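Local coordinates for bartonella effector protein (Bep) substrate of VirB T4SS (Bartonella sp. AR 15-3, PDB 4M16) that probably transfers AMP from ATP to tyrosine or threonine side chains of target proteins through its N-terminal Fic domain, the part present here, at residues A[105-109]-A[150-154]; A[128-132]-A[170-174]; A[164-168]-A[179-183]. All coordinates share one frame; numbering follows the deposited sequence.

Interaction 1. Residues A[105-109]-A[150-154]; sequences IYFAH and NYIHP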
ATOM      1  N   ILE A 105     -16.240   0.355   7.703  1.00 22.93           N
ATOM      2  CA  ILE A 105     -15.226   1.390   7.627  1.00 22.89           C
ATOM      3  C   ILE A 105     -14.595   1.371   6.225  1.00 22.14           C
ATOM      4  O   ILE A 105     -13.934   0.393   5.861  1.00 22.20           O
ATOM      5  CB  ILE A 105     -14.111   1.204   8.698  1.00 23.12           C
ATOM      6  CG1 ILE A 105     -14.666   1.218  10.132  1.00 24.63           C
ATOM      7  CG2 ILE A 105     -13.097   2.325   8.623  1.00 23.97           C
ATOM      8  CD1 ILE A 105     -13.712   0.631  11.154  1.00 25.53           C
ATOM      9  N   TYR A 106     -14.831   2.426   5.436  1.00 21.07           N
ATOM     10  CA  TYR A 106     -14.422   2.425   4.017  1.00 20.75           C
ATOM     11  C   TYR A 106     -13.107   3.160   3.789  1.00 18.52           C
ATOM     12  O   TYR A 106     -12.763   4.099   4.493  1.00 18.39           O
ATOM     13  CB  TYR A 106     -15.513   3.033   3.125  1.00 21.92           C
ATOM     14  CG  TYR A 106     -16.759   2.194   3.083  1.00 23.21           C
ATOM     15  CD1 TYR A 106     -17.654   2.206   4.119  1.00 24.59           C
ATOM     16  CD2 TYR A 106     -17.026   1.368   1.988  1.00 25.38           C
ATOM     17  CE1 TYR A 106     -18.799   1.425   4.087  1.00 26.32           C
ATOM     18  CE2 TYR A 106     -18.158   0.559   1.954  1.00 26.75           C
ATOM     19  CZ  TYR A 106     -19.033   0.613   3.015  1.00 27.79           C
ATOM     20  OH  TYR A 106     -20.172  -0.141   3.000  1.00 31.78           O
ATOM     21  N   PHE A 107     -12.358   2.642   2.835  1.00 16.52           N
ATOM     22  CA  PHE A 107     -11.277   3.373   2.186  1.00 16.08           C
ATOM     23  C   PHE A 107     -11.899   4.479   1.318  1.00 15.67           C
ATOM     24  O   PHE A 107     -13.118   4.616   1.208  1.00 15.76           O
ATOM     25  CB  PHE A 107     -10.441   2.401   1.331  1.00 15.30           C
ATOM     26  CG  PHE A 107      -9.766   1.363   2.147  1.00 15.92           C
ATOM     27  CD1 PHE A 107      -8.703   1.701   2.994  1.00 16.06           C
ATOM     28  CD2 PHE A 107     -10.247   0.041   2.159  1.00 16.26           C
ATOM     29  CE1 PHE A 107      -8.099   0.709   3.781  1.00 16.19           C
ATOM     30  CE2 PHE A 107      -9.656  -0.904   2.945  1.00 17.20           C
ATOM     31  CZ  PHE A 107      -8.581  -0.572   3.747  1.00 16.95           C
ATOM     32  N   ALA A 108     -11.057   5.276   0.719  1.00 15.20           N
ATOM     33  CA  ALA A 108     -11.522   6.336  -0.155  1.00 16.14           C
ATOM     34  C   ALA A 108     -12.426   5.794  -1.257  1.00 16.45           C
ATOM     35  O   ALA A 108     -12.178   4.735  -1.852  1.00 16.58           O
ATOM     36  CB  ALA A 108     -10.346   7.028  -0.777  1.00 16.32           C
ATOM     37  N   HIS A 109     -13.448   6.562  -1.547  1.00 17.19           N
ATOM     38  CA  HIS A 109     -14.308   6.278  -2.686  1.00 18.43           C
ATOM     39  C   HIS A 109     -13.534   6.539  -3.976  1.00 17.92           C
ATOM     40  O   HIS A 109     -12.697   7.435  -4.055  1.00 17.23           O
ATOM     41  CB  HIS A 109     -15.606   7.143  -2.583  1.00 20.31           C
ATOM     42  CG  HIS A 109     -16.691   6.699  -3.538  1.00 22.09           C
ATOM     43  ND1 HIS A 109     -16.646   6.983  -4.887  1.00 23.48           N
ATOM     44  CD2 HIS A 109     -17.798   5.948  -3.359  1.00 24.11           C
ATOM     45  CE1 HIS A 109     -17.701   6.465  -5.492  1.00 24.20           C
ATOM     46  NE2 HIS A 109     -18.437   5.850  -4.580  1.00 23.90           N
ATOM     47  N   ASN A 150      -2.688   4.673   3.177  1.00 14.79           N
ATOM     48  CA  ASN A 150      -3.426   3.491   3.617  1.00 15.21           C
ATOM     49  C   ASN A 150      -4.942   3.737   3.406  1.00 14.88           C
ATOM     50  O   ASN A 150      -5.644   2.880   2.898  1.00 14.08           O
ATOM     51  CB  ASN A 150      -3.125   3.128   5.070  1.00 15.94           C
ATOM     52  CG  ASN A 150      -3.837   1.867   5.503  1.00 17.51           C
ATOM     53  OD1 ASN A 150      -3.573   0.769   4.952  1.00 17.64           O
ATOM     54  ND2 ASN A 150      -4.765   2.003   6.441  1.00 18.00           N
ATOM     55  N   TYR A 151      -5.425   4.887   3.846  1.00 14.97           N
ATOM     56  CA  TYR A 151      -6.851   5.225   3.672  1.00 15.49           C
ATOM     57  C   TYR A 151      -7.272   5.271   2.220  1.00 14.77           C
ATOM     58  O   TYR A 151      -8.353   4.768   1.866  1.00 14.54           O
ATOM     59  CB  TYR A 151      -7.160   6.580   4.301  1.00 16.10           C
ATOM     60  CG  TYR A 151      -8.421   7.218   3.798  1.00 16.97           C
ATOM     61  CD1 TYR A 151      -9.667   6.802   4.219  1.00 17.77           C
ATOM     62  CD2 TYR A 151      -8.355   8.264   2.857  1.00 17.11           C
ATOM     63  CE1 TYR A 151     -10.825   7.400   3.685  1.00 18.13           C
ATOM     64  CE2 TYR A 151      -9.491   8.860   2.353  1.00 17.58           C
ATOM     65  CZ  TYR A 151     -10.713   8.444   2.762  1.00 17.99           C
ATOM     66  OH  TYR A 151     -11.837   9.081   2.214  1.00 19.13           O
ATOM     67  N   ILE A 152      -6.396   5.801   1.357  1.00 14.55           N
ATOM     68  CA  ILE A 152      -6.693   5.888  -0.071  1.00 14.51           C
ATOM     69  C   ILE A 152      -6.894   4.505  -0.736  1.00 14.53           C
ATOM     70  O   ILE A 152      -7.920   4.303  -1.414  1.00 14.41           O
ATOM     71  CB  ILE A 152      -5.636   6.691  -0.890  1.00 14.57           C
ATOM     72  CG1 ILE A 152      -5.566   8.123  -0.413  1.00 15.10           C
ATOM     73  CG2 ILE A 152      -6.084   6.715  -2.349  1.00 14.59           C
ATOM     74  CD1 ILE A 152      -4.484   8.969  -1.088  1.00 15.11           C
ATOM     75  N   HIS A 153      -5.961   3.570  -0.482  1.00 14.70           N
ATOM     76  CA  HIS A 153      -6.028   2.209  -0.970  1.00 14.85           C
ATOM     77  C   HIS A 153      -6.372   2.247  -2.450  1.00 14.49           C
ATOM     78  O   HIS A 153      -7.402   1.718  -2.865  1.00 14.52           O
ATOM     79  CB  HIS A 153      -7.048   1.355  -0.193  1.00 16.79           C
ATOM     80  CG  HIS A 153      -6.428   0.223   0.575  1.00 19.24           C
ATOM     81  ND1 HIS A 153      -5.436   0.428   1.513  1.00 23.28           N
ATOM     82  CD2 HIS A 153      -6.672  -1.100   0.564  1.00 21.52           C
ATOM     83  CE1 HIS A 153      -5.114  -0.726   2.061  1.00 24.57           C
ATOM     84  NE2 HIS A 153      -5.826  -1.672   1.467  1.00 23.52           N
ATOM     85  N   PRO A 154      -5.507   2.884  -3.252  1.00 14.04           N
ATOM     86  CA  PRO A 154      -5.833   3.196  -4.616  1.00 14.67           C
ATOM     87  C   PRO A 154      -5.895   2.017  -5.619  1.00 14.79           C
ATOM     88  O   PRO A 154      -6.355   2.241  -6.712  1.00 15.65           O
ATOM     89  CB  PRO A 154      -4.698   4.138  -5.033  1.00 14.74           C
ATOM     90  CG  PRO A 154      -3.528   3.726  -4.209  1.00 14.18           C
ATOM     91  CD  PRO A 154      -4.162   3.373  -2.885  1.00 14.15           C
TER
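Phe107 and Ala108, in the loop that leads into helix 110-126, pass close to the last turn of helix 135-152, with CA atoms 5.0 Å apart for Phe107 and Tyr151. One backbone bond fastens the two: Ala108 N donates to Tyr151 O over 3.0 Å, at an N-H...O angle of 158°, to a carbonyl that the ending helix leaves available. The same oxygen lies at the edge of the Phe107 ring, near its plane, 3.2 Å from Phe107 CB.

Face to face, the rings of Phe107 and His153 form the main side-chain contact. Their centroids are 3.8 Å apart and their planes only 7° from parallel, and His153 CB adds a CH-pi contact over the same phenyl ring. His153 leaves helical geometry with a positive phi, and its chi1 of -115°, away from the staggered positions, goes with a ring pinned on several sides: ND1 donates to Asn150 O over 2.8 Å, NE2 is bonded to Glu160, and Phe107 covers a face. Phenylalanine suits this place because it offers a broad flat surface with no polar group to compete for the imidazole nitrogens.

The phenol ring of Tyr151 packs against the backbone at Ala108. Ala108 N stands 3.6 Å above its plane, offset toward the rim, and Ala108 CB packs against Tyr151 CE2 at 3.7 Å. A methyl is small enough to fit between this ring and the helix end. Nearby, Arg81 bonds to the carbonyls of Ala108 and His153.

His-Pro at 153-154 begins a degenerate Fic motif, in which His153 corresponds to the histidine that is catalytic in active relatives. Stacking on one face and bonds at both ring nitrogens thus fix the rotation of this imidazole, as would suit a histidine held in place at the equivalent of a Fic active site.

Interaction 2. Residues A[128-132]-A[170-174]; sequences SNLQG and LAEAA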
ATOM      1  N   SER A 128      10.010  18.170  -0.012  1.00 21.42           N
ATOM      2  CA  SER A 128      11.128  17.547  -0.686  1.00 23.17           C
ATOM      3  C   SER A 128      11.371  16.100  -0.323  1.00 23.42           C
ATOM      4  O   SER A 128      12.492  15.717   0.042  1.00 23.50           O
ATOM      5  CB  SER A 128      12.378  18.351  -0.404  1.00 24.98           C
ATOM      6  OG  SER A 128      12.349  19.522  -1.163  1.00 27.10           O
ATOM      7  N   ASN A 129      10.300  15.300  -0.415  1.00 21.45           N
ATOM      8  CA  ASN A 129      10.366  13.874  -0.141  1.00 20.77           C
ATOM      9  C   ASN A 129      10.813  13.577   1.325  1.00 19.64           C
ATOM     10  O   ASN A 129      11.389  12.543   1.571  1.00 18.68           O
ATOM     11  CB  ASN A 129      11.274  13.157  -1.183  1.00 20.71           C
ATOM     12  CG  ASN A 129      10.875  13.482  -2.635  1.00 20.79           C
ATOM     13  OD1 ASN A 129       9.803  13.124  -3.090  1.00 21.61           O
ATOM     14  ND2 ASN A 129      11.765  14.106  -3.357  1.00 22.29           N
ATOM     15  N   LEU A 130      10.567  14.504   2.262  1.00 19.71           N
ATOM     16  CA  LEU A 130      10.905  14.322   3.699  1.00 19.96           C
ATOM     17  C   LEU A 130      12.430  14.252   3.978  1.00 21.09           C
ATOM     18  O   LEU A 130      12.897  13.694   4.999  1.00 20.74           O
ATOM     19  CB  LEU A 130      10.189  13.104   4.306  1.00 19.31           C
ATOM     20  CG  LEU A 130       8.690  12.913   4.090  1.00 19.14           C
ATOM     21  CD1 LEU A 130       8.196  11.815   5.022  1.00 19.37           C
ATOM     22  CD2 LEU A 130       7.958  14.224   4.368  1.00 19.80           C
ATOM     23  N   GLN A 131      13.157  14.869   3.085  1.00 21.93           N
ATOM     24  CA  GLN A 131      14.619  15.003   3.177  1.00 24.07           C
ATOM     25  C   GLN A 131      14.978  16.069   4.163  1.00 22.67           C
ATOM     26  O   GLN A 131      14.196  17.014   4.401  1.00 22.11           O
ATOM     27  CB  GLN A 131      15.152  15.448   1.816  1.00 26.82           C
ATOM     28  CG  GLN A 131      15.131  14.361   0.803  1.00 30.89           C
ATOM     29  CD  GLN A 131      16.486  13.773   0.627  1.00 36.11           C
ATOM     30  OE1 GLN A 131      17.335  13.766   1.565  1.00 36.68           O
ATOM     31  NE2 GLN A 131      16.743  13.332  -0.573  1.00 36.11           N
ATOM     32  N   GLY A 132      16.177  15.951   4.735  1.00 22.34           N
ATOM     33  CA  GLY A 132      16.650  16.977   5.673  1.00 21.92           C
ATOM     34  C   GLY A 132      15.961  17.059   7.030  1.00 21.36           C
ATOM     35  O   GLY A 132      15.923  18.133   7.610  1.00 21.41           O
ATOM     36  N   LEU A 170      11.434   5.494   0.383  1.00 17.58           N
ATOM     37  CA  LEU A 170      11.380   6.886   0.833  1.00 17.59           C
ATOM     38  C   LEU A 170      12.289   7.148   2.024  1.00 17.29           C
ATOM     39  O   LEU A 170      12.972   8.176   2.064  1.00 17.77           O
ATOM     40  CB  LEU A 170       9.933   7.259   1.173  1.00 17.85           C
ATOM     41  CG  LEU A 170       9.633   8.672   1.657  1.00 18.60           C
ATOM     42  CD1 LEU A 170       9.808   9.613   0.507  1.00 19.66           C
ATOM     43  CD2 LEU A 170       8.229   8.836   2.221  1.00 18.39           C
ATOM     44  N   ALA A 171      12.258   6.283   3.037  1.00 18.25           N
ATOM     45  CA  ALA A 171      13.119   6.452   4.171  1.00 18.75           C
ATOM     46  C   ALA A 171      14.617   6.332   3.807  1.00 19.86           C
ATOM     47  O   ALA A 171      15.465   7.105   4.315  1.00 20.15           O
ATOM     48  CB  ALA A 171      12.792   5.438   5.275  1.00 18.98           C
ATOM     49  N   GLU A 172      14.971   5.325   3.009  1.00 19.40           N
ATOM     50  CA  GLU A 172      16.354   5.200   2.551  1.00 21.03           C
ATOM     51  C   GLU A 172      16.841   6.499   1.897  1.00 20.17           C
ATOM     52  O   GLU A 172      17.954   6.977   2.174  1.00 20.26           O
ATOM     53  CB  GLU A 172      16.480   4.079   1.519  1.00 22.42           C
ATOM     54  CG  GLU A 172      17.905   3.717   1.205  1.00 25.09           C
ATOM     55  CD  GLU A 172      18.016   2.701   0.101  1.00 27.12           C
ATOM     56  OE1 GLU A 172      17.014   2.098  -0.324  1.00 28.34           O
ATOM     57  OE2 GLU A 172      19.139   2.501  -0.366  1.00 30.89           O
ATOM     58  N   ALA A 173      16.003   7.077   1.040  1.00 19.63           N
ATOM     59  CA  ALA A 173      16.384   8.273   0.302  1.00 19.47           C
ATOM     60  C   ALA A 173      16.551   9.513   1.188  1.00 20.53           C
ATOM     61  O   ALA A 173      17.343  10.411   0.886  1.00 22.07           O
ATOM     62  CB  ALA A 173      15.398   8.536  -0.803  1.00 19.02           C
ATOM     63  N   ALA A 174      15.817   9.509   2.295  1.00 20.32           N
ATOM     64  CA  ALA A 174      15.770  10.599   3.269  1.00 19.92           C
ATOM     65  C   ALA A 174      16.808  10.469   4.385  1.00 19.62           C
ATOM     66  O   ALA A 174      16.900  11.332   5.254  1.00 19.84           O
ATOM     67  CB  ALA A 174      14.369  10.642   3.849  1.00 19.42           C
TER
HETATM   68  O   HOH W   1      13.141  10.723   0.431  1.00 19.00           O
HETATM   69  O   HOH W   2      15.086  13.270   6.426  1.00 17.04           O
HETATM   70  O   HOH W   3      18.346  14.252   4.713  1.00 32.42           O
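The carboxamide of Gln131 lies with one face over the end of helix 159-174. Ala173 O is beneath that face, 3.5 Å from Gln131 CD, and is not bonded to NE2 because the angle is poor; Ala174 CA is on the same side, while a water makes a weak bond at the OE1 end. A bend at chi2 (-101°) folds the chain so that the amide comes down on the helix.

Below, the contact is apolar. Leu130 CD1 meets Leu170 CD2 at 4.1 Å, and the other methyl of Leu170, CD1, packs against Asn129 O. Phe138 and Leu124, from helices 135-152 and 110-126, also touch this layer. Alanine at 174 lets the loop come near, its CB being 3.6 Å from Leu130 O.

The loop begins with a Schellman motif that ends helix 110-126, with Ser128 at positive phi. Its carbonyls then face those at the C-terminal end of the other helix, and acceptors cannot bond one another. Water supplies the missing protons: one donates to Asn129 O at 2.8 Å and to Leu170 O at 3.0 Å, and a second lies between Leu130 O and Ala174 O. The two segments are thus joined by solvent and methyl packing, without a direct hydrogen bond.

Interaction 3. Residues A[164-168]-A[179-183]; sequences HIFFE and DFSVV. With EDO (1,2-ethanediol), chain B.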
ATOM      1  N   HIS A 164       4.334  -0.490   1.677  1.00 15.93           N
ATOM      2  CA  HIS A 164       5.492  -0.843   2.463  1.00 16.28           C
ATOM      3  C   HIS A 164       6.801  -0.551   1.720  1.00 15.94           C
ATOM      4  O   HIS A 164       7.686   0.088   2.273  1.00 15.08           O
ATOM      5  CB  HIS A 164       5.482  -2.286   2.950  1.00 18.21           C
ATOM      6  CG  HIS A 164       4.338  -2.589   3.837  1.00 19.39           C
ATOM      7  ND1 HIS A 164       3.857  -3.862   4.024  1.00 21.22           N
ATOM      8  CD2 HIS A 164       3.504  -1.766   4.509  1.00 20.48           C
ATOM      9  CE1 HIS A 164       2.809  -3.816   4.820  1.00 21.57           C
ATOM     10  NE2 HIS A 164       2.573  -2.559   5.125  1.00 20.72           N
ATOM     11  N   ILE A 165       6.963  -1.065   0.510  1.00 16.40           N
ATOM     12  CA  ILE A 165       8.229  -0.856  -0.208  1.00 16.86           C
ATOM     13  C   ILE A 165       8.406   0.630  -0.560  1.00 15.78           C
ATOM     14  O   ILE A 165       9.501   1.153  -0.520  1.00 16.00           O
ATOM     15  CB  ILE A 165       8.378  -1.797  -1.449  1.00 17.96           C
ATOM     16  CG1 ILE A 165       9.716  -1.609  -2.132  1.00 19.51           C
ATOM     17  CG2 ILE A 165       7.247  -1.636  -2.453  1.00 17.88           C
ATOM     18  CD1 ILE A 165      10.872  -2.052  -1.252  1.00 20.75           C
ATOM     19  N   PHE A 166       7.330   1.299  -0.912  1.00 14.86           N
ATOM     20  CA  PHE A 166       7.366   2.743  -1.223  1.00 14.83           C
ATOM     21  C   PHE A 166       7.955   3.493  -0.034  1.00 15.05           C
ATOM     22  O   PHE A 166       8.869   4.304  -0.213  1.00 14.28           O
ATOM     23  CB  PHE A 166       5.981   3.290  -1.558  1.00 15.07           C
ATOM     24  CG  PHE A 166       5.941   4.761  -1.895  1.00 15.13           C
ATOM     25  CD1 PHE A 166       5.891   5.702  -0.890  1.00 15.19           C
ATOM     26  CD2 PHE A 166       5.862   5.197  -3.218  1.00 16.47           C
ATOM     27  CE1 PHE A 166       5.806   7.051  -1.182  1.00 15.61           C
ATOM     28  CE2 PHE A 166       5.752   6.554  -3.524  1.00 16.85           C
ATOM     29  CZ  PHE A 166       5.739   7.483  -2.499  1.00 16.99           C
ATOM     30  N   PHE A 167       7.451   3.199   1.172  1.00 13.99           N
ATOM     31  CA  PHE A 167       7.919   3.916   2.331  1.00 14.69           C
ATOM     32  C   PHE A 167       9.335   3.503   2.788  1.00 15.25           C
ATOM     33  O   PHE A 167      10.064   4.298   3.339  1.00 16.42           O
ATOM     34  CB  PHE A 167       6.898   3.843   3.477  1.00 14.39           C
ATOM     35  CG  PHE A 167       5.907   4.953   3.390  1.00 14.66           C
ATOM     36  CD1 PHE A 167       4.814   4.846   2.540  1.00 15.03           C
ATOM     37  CD2 PHE A 167       6.088   6.120   4.086  1.00 14.81           C
ATOM     38  CE1 PHE A 167       3.911   5.885   2.405  1.00 14.97           C
ATOM     39  CE2 PHE A 167       5.169   7.167   3.984  1.00 14.83           C
ATOM     40  CZ  PHE A 167       4.101   7.068   3.110  1.00 14.96           C
ATOM     41  N   GLU A 168       9.725   2.278   2.507  1.00 16.74           N
ATOM     42  CA  GLU A 168      11.081   1.824   2.817  1.00 18.31           C
ATOM     43  C   GLU A 168      12.092   2.569   1.900  1.00 18.23           C
ATOM     44  O   GLU A 168      13.147   3.016   2.363  1.00 17.47           O
ATOM     45  CB  GLU A 168      11.168   0.287   2.710  1.00 20.14           C
ATOM     46  CG  GLU A 168      10.343  -0.432   3.785  1.00 21.80           C
ATOM     47  CD  GLU A 168      10.348  -1.965   3.679  1.00 25.74           C
ATOM     48  OE1 GLU A 168      10.478  -2.483   2.561  1.00 29.90           O
ATOM     49  OE2 GLU A 168      10.177  -2.655   4.698  1.00 25.64           O
ATOM     50  N   ASP A 179      11.751  -0.631   8.134  1.00 24.12           N
ATOM     51  CA  ASP A 179      11.729  -2.037   7.777  1.00 22.32           C
ATOM     52  C   ASP A 179      10.495  -2.733   8.321  1.00 21.73           C
ATOM     53  O   ASP A 179      10.460  -3.185   9.445  1.00 21.79           O
ATOM     54  CB  ASP A 179      12.973  -2.704   8.268  1.00 24.62           C
ATOM     55  CG  ASP A 179      13.050  -4.158   7.899  1.00 24.89           C
ATOM     56  OD1 ASP A 179      12.143  -4.715   7.219  1.00 23.30           O
ATOM     57  OD2 ASP A 179      14.055  -4.734   8.305  1.00 26.09           O
ATOM     58  N   PHE A 180       9.497  -2.865   7.465  1.00 21.18           N
ATOM     59  CA  PHE A 180       8.239  -3.438   7.881  1.00 20.80           C
ATOM     60  C   PHE A 180       8.363  -4.914   8.311  1.00 23.68           C
ATOM     61  O   PHE A 180       7.555  -5.356   9.128  1.00 25.58           O
ATOM     62  CB  PHE A 180       7.183  -3.255   6.805  1.00 20.76           C
ATOM     63  CG  PHE A 180       6.707  -1.814   6.663  1.00 19.31           C
ATOM     64  CD1 PHE A 180       5.676  -1.356   7.465  1.00 19.48           C
ATOM     65  CD2 PHE A 180       7.341  -0.919   5.830  1.00 18.63           C
ATOM     66  CE1 PHE A 180       5.229  -0.038   7.413  1.00 19.14           C
ATOM     67  CE2 PHE A 180       6.905   0.403   5.769  1.00 19.87           C
ATOM     68  CZ  PHE A 180       5.841   0.842   6.569  1.00 19.77           C
ATOM     69  N   SER A 181       9.390  -5.628   7.834  1.00 24.03           N
ATOM     70  CA  SER A 181       9.608  -7.045   8.200  1.00 24.91           C
ATOM     71  C   SER A 181      10.020  -7.277   9.663  1.00 25.70           C
ATOM     72  O   SER A 181      10.069  -8.415  10.112  1.00 26.99           O
ATOM     73  CB  SER A 181      10.646  -7.685   7.277  1.00 25.94           C
ATOM     74  OG  SER A 181      11.965  -7.342   7.680  1.00 27.17           O
ATOM     75  N   VAL A 182      10.341  -6.210  10.393  1.00 25.64           N
ATOM     76  CA  VAL A 182      10.691  -6.256  11.821  1.00 27.67           C
ATOM     77  C   VAL A 182       9.522  -6.683  12.722  1.00 27.60           C
ATOM     78  O   VAL A 182       9.741  -7.160  13.814  1.00 28.10           O
ATOM     79  CB  VAL A 182      11.208  -4.865  12.295  1.00 29.57           C
ATOM     80  CG1 VAL A 182      11.303  -4.773  13.821  1.00 33.57           C
ATOM     81  CG2 VAL A 182      12.561  -4.577  11.679  1.00 31.97           C
ATOM     82  N   VAL A 183       8.282  -6.459  12.281  1.00 25.94           N
ATOM     83  CA  VAL A 183       7.094  -6.788  13.091  1.00 26.62           C
ATOM     84  C   VAL A 183       6.200  -7.714  12.327  1.00 25.02           C
ATOM     85  O   VAL A 183       6.431  -7.924  11.146  1.00 25.84           O
ATOM     86  CB  VAL A 183       6.289  -5.516  13.452  1.00 26.21           C
ATOM     87  CG1 VAL A 183       7.094  -4.631  14.410  1.00 27.26           C
ATOM     88  CG2 VAL A 183       5.908  -4.762  12.194  1.00 24.26           C
TER
HETATM   89  C1  EDO B 301       8.819  -5.813   1.921  1.00 31.19           C
HETATM   90  O1  EDO B 301       8.296  -4.483   1.788  1.00 30.64           O
HETATM   91  C2  EDO B 301       8.672  -6.330   3.364  1.00 32.70           C
HETATM   92  O2  EDO B 301       9.090  -5.394   4.362  1.00 34.61           O
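His164 and Phe180 lay their rings over one another in an offset stack that joins helix 159-174 of the mostly helical Fic fold to the 3-10 turn before helix 185-197. The centroids are 4.3 Å apart and the planes 20° from parallel, with His164 CD2 over the centre of the phenyl ring. Phe146, from helix 135-152, also meets the Phe180 ring, so the large phenylalanine fills a place between helices.

One helical turn on, Glu168 approaches the same ring at its edge: CG is in its plane, 3.7 Å from Phe180 CD2. The chain runs extended beyond CG (chi2 177°) and brings the carboxylate to the backbone of the turn, where OE2, met nearly along its C-O axis, accepts from Phe180 N at 2.9 Å. An ethanediol, probably from the crystallisation liquor, donates to both carboxylate oxygens.

Asp179 OD1 lies 3.8 Å from Glu168 OE2, an acidic pair that would probably raise the proton affinity of either group, though the surrounding donors should offset this. Asp179 OD1 accepts from Ser181 N at 3.0 Å, closing an Asx turn, and also from Ser181 OG at 2.7 Å, both from the same face of the carboxylate.

How the interactions relate
All three contacts are partly buried, but they differ in place. Interactions 1 and 3 lie on opposite sides of the chain's centre, each about 10 Å from it; interaction 2 lies further out, its centre about 18 Å away. Interactions 2 and 3 share helix 159-174, which meets the 128-132 loop at its C-terminal end and the 179-183 turn midway, while interaction 1 uses the preceding helix 135-152. The chemistry follows: interactions 1 and 3 each pair a histidine with a phenylalanine and add one direct hydrogen bond to or from the backbone, whereas the outer contact relies on methyl groups and bridging waters. Interaction 1 alone includes the histidine of the degenerate Fic motif.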